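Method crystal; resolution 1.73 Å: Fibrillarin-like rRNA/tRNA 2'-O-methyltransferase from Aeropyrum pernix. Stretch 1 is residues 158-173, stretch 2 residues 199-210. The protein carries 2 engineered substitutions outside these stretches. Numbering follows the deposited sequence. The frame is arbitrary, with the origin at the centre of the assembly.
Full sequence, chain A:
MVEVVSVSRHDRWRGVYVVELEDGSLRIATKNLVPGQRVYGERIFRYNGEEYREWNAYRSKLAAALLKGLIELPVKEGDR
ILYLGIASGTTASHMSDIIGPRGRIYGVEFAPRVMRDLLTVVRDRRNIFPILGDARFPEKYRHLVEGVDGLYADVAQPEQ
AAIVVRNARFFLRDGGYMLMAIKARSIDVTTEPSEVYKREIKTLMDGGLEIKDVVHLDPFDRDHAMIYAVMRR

Stretch 1 (158-173) PEQAAIVVRNARFFLR
Stretch 2 199-210: REIKTLMDGGLE

Two helices of one chain, 160-171 and 199-206, lie side by side and run in nearly the same direction, their axes 8.5 Å apart at closest approach and crossing at -15°. Helix 160-171 keeps regular helical torsions until F171 (phi/psi -128/-26), and L172 then turns extended at -83/127. Along the contact A161 sits opposite E200 (CA to CA 5.3 Å) and V165 opposite G207 (5.7 Å), so four residues of the first helix are matched by seven of the second stretch, the last of them, G207, just past the helix end. The two stretches bury 488 Å² between them, and A161, E200 and V165 cover the most.

E200 serves the start of the first helix. Its CA-CB bond points sideways, but chi1 -68° (m), chi2 -66° (m) and chi3 -78° fold the chain so that the carboxylate comes near the backbone of 159-161. There OE1 of E200 accepts a hydrogen bond from N of A161, 2.7 Å with an N-H...O angle of 151°. N of Q160 is also near OE1 of E200, at 3.1 Å, but its angle is too poor for a hydrogen bond. Amides in the first turn of a helix have no carbonyl one turn earlier to bind, so an acidic side chain suits this place well. E159, at the N-cap position with phi/psi 58/41, passes its CA 3.3 Å from OE2 of E200. Two waters extend the arrangement: water 2 donates to OE2 of E200 (2.8 Å) and accepts from N of A162 (3.0 Å), while water 1 donates to OE1 of E200 (2.7 Å) and accepts a weak bond from NE2 of Q160 (3.5 Å).

A161 points its methyl group toward the other helix. CB of A161 lies 3.7 Å from CG2 of T203 and equally 3.7 Å from CD2 of L204, and the small side chain allows the backbones to come close at this level. T203, chi1 -62° (m), returns its hydroxyl to its own helix, OG1 bonding O of R199 at 2.9 Å, which leaves its methyl to meet A161. L204 (m, t) starts sideways, yet its end comes nearer: CD2 of L204 is 3.9 Å from CG1 of V164 (chi1 169°, t).

One turn on, V165 (chi1 165°, t) points toward the end of the second helix. Its CG2 lies 3.6 Å from O of T203 and 4.2 Å from CD2 of L204, and its CG1 is 4.0 Å from CA of G207. G207, phi/psi -86/9, is the first residue to leave helical torsions, and glycine fits because an ideal CB here would lie 2.5 Å from CG2 of V165, a clash. G208 follows at 87/9, where a CB would jam against the preceding carbonyl oxygen. The chain then extends at L209 (-96/137; m, t), whose CD1 packs 4.1 Å from CG1 of V164 and whose CD2 lies 4.5 Å from CD2 of L172, carrying the apolar contact on to the strand residue L172.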

# COMPACT_ATOMS: atom_id res chain seq x y z
N PRO A 158 11.92 -7.80 11.28
CA PRO A 158 12.12 -9.22 11.02
C PRO A 158 10.86 -9.92 11.44
O PRO A 158 10.12 -9.37 12.29
CB PRO A 158 13.19 -9.59 12.04
CG PRO A 158 14.01 -8.34 12.19
CD PRO A 158 12.96 -7.26 12.17
N GLU A 159 10.60 -11.07 10.84
CA GLU A 159 9.48 -11.94 11.24
C GLU A 159 8.14 -11.21 11.14
O GLU A 159 7.15 -11.43 11.91
CB GLU A 159 9.73 -12.58 12.62
CG GLU A 159 10.86 -13.68 12.54
CD GLU A 159 11.12 -14.37 13.88
OE1 GLU A 159 10.24 -14.37 14.76
OE2 GLU A 159 12.23 -14.93 14.06
N GLN A 160 8.06 -10.46 10.04
CA GLN A 160 6.83 -9.80 9.70
C GLN A 160 5.72 -10.79 9.33
O GLN A 160 4.51 -10.50 9.62
CB GLN A 160 7.11 -8.78 8.59
CG GLN A 160 5.88 -7.97 8.23
CD GLN A 160 6.20 -6.87 7.28
OE1 GLN A 160 5.65 -5.79 7.40
NE2 GLN A 160 7.15 -7.11 6.35
N ALA A 161 6.09 -11.95 8.74
CA ALA A 161 5.08 -12.88 8.28
C ALA A 161 4.22 -13.39 9.46
O ALA A 161 3.02 -13.51 9.30
CB ALA A 161 5.65 -14.01 7.46
N ALA A 162 4.84 -13.67 10.60
CA ALA A 162 4.09 -14.06 11.83
C ALA A 162 3.13 -12.97 12.27
O ALA A 162 2.02 -13.28 12.66
CB ALA A 162 5.07 -14.42 12.99
N ILE A 163 3.55 -11.71 12.16
CA ILE A 163 2.66 -10.56 12.53
C ILE A 163 1.49 -10.55 11.55
O ILE A 163 0.30 -10.36 11.95
CB ILE A 163 3.42 -9.23 12.46
CG1 ILE A 163 4.56 -9.26 13.49
CG2 ILE A 163 2.44 -7.98 12.57
CD1 ILE A 163 5.45 -8.05 13.40
N VAL A 164 1.83 -10.69 10.25
CA VAL A 164 0.76 -10.78 9.22
C VAL A 164 -0.24 -11.87 9.49
O VAL A 164 -1.48 -11.61 9.43
CB VAL A 164 1.34 -10.90 7.81
CG1 VAL A 164 0.26 -11.28 6.75
CG2 VAL A 164 2.07 -9.53 7.45
N VAL A 165 0.27 -13.10 9.76
CA VAL A 165 -0.67 -14.23 9.95
C VAL A 165 -1.61 -13.98 11.13
O VAL A 165 -2.81 -14.29 11.08
CB VAL A 165 0.14 -15.54 10.06
CG1 VAL A 165 -0.69 -16.67 10.61
CG2 VAL A 165 0.70 -15.87 8.64
N ARG A 166 -1.04 -13.44 12.21
CA ARG A 166 -1.80 -13.18 13.45
C ARG A 166 -2.91 -12.17 13.20
O ARG A 166 -4.08 -12.37 13.60
CB ARG A 166 -0.84 -12.62 14.48
CG ARG A 166 -1.42 -12.61 15.93
CD ARG A 166 -0.35 -12.18 16.87
NE ARG A 166 0.83 -13.07 16.80
CZ ARG A 166 2.08 -12.65 16.79
NH1 ARG A 166 2.38 -11.36 16.89
NH2 ARG A 166 3.07 -13.54 16.72
N ASN A 167 -2.55 -11.05 12.56
CA ASN A 167 -3.57 -10.10 12.15
C ASN A 167 -4.60 -10.71 11.16
O ASN A 167 -5.80 -10.41 11.21
CB ASN A 167 -2.93 -8.87 11.58
CG ASN A 167 -2.43 -7.94 12.66
OD1 ASN A 167 -3.12 -6.97 13.01
ND2 ASN A 167 -1.22 -8.23 13.23
N ALA A 168 -4.15 -11.50 10.20
CA ALA A 168 -5.10 -12.03 9.22
C ALA A 168 -6.12 -12.90 9.92
O ALA A 168 -7.29 -12.91 9.56
CB ALA A 168 -4.39 -12.87 8.10
N ARG A 169 -5.65 -13.72 10.87
CA ARG A 169 -6.61 -14.62 11.62
C ARG A 169 -7.73 -13.85 12.31
O ARG A 169 -8.91 -14.28 12.29
CB ARG A 169 -5.84 -15.50 12.63
CG ARG A 169 -5.21 -16.69 11.91
CD ARG A 169 -4.14 -17.48 12.66
NE ARG A 169 -3.75 -18.64 11.85
CZ ARG A 169 -2.67 -19.42 12.05
NH1 ARG A 169 -1.81 -19.17 13.06
NH2 ARG A 169 -2.43 -20.46 11.23
N PHE A 170 -7.39 -12.69 12.89
CA PHE A 170 -8.36 -11.84 13.53
C PHE A 170 -9.29 -11.11 12.56
O PHE A 170 -10.48 -10.97 12.84
CB PHE A 170 -7.69 -10.80 14.40
CG PHE A 170 -7.32 -11.29 15.75
CD1 PHE A 170 -8.28 -11.35 16.76
CD2 PHE A 170 -6.01 -11.65 16.01
CE1 PHE A 170 -7.93 -11.83 18.04
CE2 PHE A 170 -5.65 -12.13 17.31
CZ PHE A 170 -6.60 -12.20 18.31
N PHE A 171 -8.78 -10.66 11.42
CA PHE A 171 -9.49 -9.61 10.65
C PHE A 171 -9.76 -9.87 9.17
O PHE A 171 -10.58 -9.19 8.61
CB PHE A 171 -8.68 -8.28 10.71
CG PHE A 171 -8.43 -7.78 12.12
CD1 PHE A 171 -9.50 -7.52 12.97
CD2 PHE A 171 -7.13 -7.73 12.64
CE1 PHE A 171 -9.24 -7.09 14.34
CE2 PHE A 171 -6.84 -7.29 13.94
CZ PHE A 171 -7.92 -6.96 14.82
N LEU A 172 -8.95 -10.69 8.52
CA LEU A 172 -8.98 -10.70 7.06
C LEU A 172 -10.14 -11.60 6.57
O LEU A 172 -10.23 -12.77 6.98
CB LEU A 172 -7.63 -11.18 6.48
CG LEU A 172 -7.47 -11.17 4.94
CD1 LEU A 172 -7.54 -9.76 4.47
CD2 LEU A 172 -6.07 -11.75 4.58
N ARG A 173 -10.98 -11.04 5.72
CA ARG A 173 -12.11 -11.83 5.15
C ARG A 173 -11.59 -13.02 4.38
O ARG A 173 -10.43 -13.05 3.90
CB ARG A 173 -13.00 -10.96 4.25
CG ARG A 173 -13.76 -9.87 5.00
CD ARG A 173 -14.66 -9.09 4.05
NE ARG A 173 -15.45 -9.99 3.22
CZ ARG A 173 -16.68 -10.41 3.58
NH1 ARG A 173 -17.21 -9.99 4.73
NH2 ARG A 173 -17.33 -11.30 2.80
N ARG A 199 11.81 -18.55 4.86
CA ARG A 199 11.11 -18.80 6.10
C ARG A 199 9.91 -17.87 6.25
O ARG A 199 8.84 -18.30 6.67
CB ARG A 199 12.08 -18.64 7.25
CG ARG A 199 11.55 -18.96 8.64
CD ARG A 199 12.48 -19.96 9.35
NE ARG A 199 13.87 -19.48 9.33
CZ ARG A 199 14.95 -20.24 9.15
NH1 ARG A 199 14.85 -21.54 8.92
NH2 ARG A 199 16.15 -19.68 9.16
N GLU A 200 10.07 -16.59 5.87
CA GLU A 200 8.89 -15.67 5.80
C GLU A 200 7.84 -16.27 4.92
O GLU A 200 6.68 -16.28 5.25
CB GLU A 200 9.27 -14.27 5.29
CG GLU A 200 10.11 -13.56 6.27
CD GLU A 200 9.34 -13.24 7.60
OE1 GLU A 200 8.56 -12.29 7.60
OE2 GLU A 200 9.54 -13.94 8.61
N ILE A 201 8.23 -16.74 3.74
CA ILE A 201 7.20 -17.23 2.80
C ILE A 201 6.53 -18.47 3.38
O ILE A 201 5.33 -18.67 3.20
CB ILE A 201 7.82 -17.59 1.42
CG1 ILE A 201 8.53 -16.37 0.80
CG2 ILE A 201 6.78 -18.30 0.46
CD1 ILE A 201 7.61 -15.36 0.14
N LYS A 202 7.31 -19.33 4.06
CA LYS A 202 6.74 -20.55 4.58
C LYS A 202 5.75 -20.23 5.71
O LYS A 202 4.72 -20.85 5.85
CB LYS A 202 7.85 -21.49 5.10
CG LYS A 202 7.32 -22.83 5.68
CD LYS A 202 8.51 -23.86 5.75
CE LYS A 202 8.15 -25.27 6.24
NZ LYS A 202 7.56 -25.26 7.60
N THR A 203 6.08 -19.21 6.49
CA THR A 203 5.20 -18.74 7.59
C THR A 203 3.86 -18.30 7.01
O THR A 203 2.80 -18.63 7.55
CB THR A 203 5.94 -17.64 8.39
OG1 THR A 203 7.12 -18.21 8.96
CG2 THR A 203 5.09 -17.08 9.51
N LEU A 204 3.89 -17.61 5.86
CA LEU A 204 2.66 -17.17 5.25
C LEU A 204 1.87 -18.39 4.80
O LEU A 204 0.68 -18.48 5.03
CB LEU A 204 2.94 -16.22 4.04
CG LEU A 204 3.60 -14.91 4.47
CD1 LEU A 204 3.98 -14.04 3.23
CD2 LEU A 204 2.63 -14.06 5.35
N MET A 205 2.57 -19.34 4.15
CA MET A 205 1.92 -20.51 3.56
C MET A 205 1.37 -21.40 4.66
O MET A 205 0.23 -21.84 4.57
CB MET A 205 2.89 -21.30 2.70
CG MET A 205 3.54 -20.43 1.64
SD MET A 205 4.46 -21.35 0.40
CE MET A 205 5.83 -22.15 1.24
N ASP A 206 2.18 -21.62 5.69
CA ASP A 206 1.70 -22.33 6.91
C ASP A 206 0.52 -21.62 7.58
O ASP A 206 -0.24 -22.28 8.32
CB ASP A 206 2.82 -22.57 7.98
CG ASP A 206 3.87 -23.58 7.53
OD1 ASP A 206 3.66 -24.30 6.52
OD2 ASP A 206 4.95 -23.59 8.17
N GLY A 207 0.37 -20.30 7.37
CA GLY A 207 -0.80 -19.56 7.87
C GLY A 207 -2.01 -19.57 6.96
O GLY A 207 -2.96 -18.84 7.22
N GLY A 208 -2.01 -20.39 5.91
CA GLY A 208 -3.16 -20.50 5.01
C GLY A 208 -3.18 -19.49 3.87
O GLY A 208 -4.19 -19.34 3.17
N LEU A 209 -2.09 -18.75 3.70
CA LEU A 209 -2.00 -17.73 2.63
C LEU A 209 -1.32 -18.41 1.47
O LEU A 209 -0.37 -19.19 1.67
CB LEU A 209 -1.21 -16.52 3.11
CG LEU A 209 -1.97 -15.66 4.09
CD1 LEU A 209 -1.04 -14.58 4.63
CD2 LEU A 209 -3.22 -15.03 3.43
N GLU A 210 -1.81 -18.21 0.27
CA GLU A 210 -1.10 -18.80 -0.84
C GLU A 210 -0.53 -17.70 -1.70
O GLU A 210 -1.25 -16.77 -2.03
CB GLU A 210 -2.04 -19.65 -1.67
CG GLU A 210 -2.42 -20.96 -0.98
CD GLU A 210 -3.47 -21.69 -1.79
OE1 GLU A 210 -3.20 -21.97 -2.99
OE2 GLU A 210 -4.57 -21.93 -1.24
O HOH W 1 9.14 -9.96 6.44
O HOH W 2 7.72 -14.39 10.66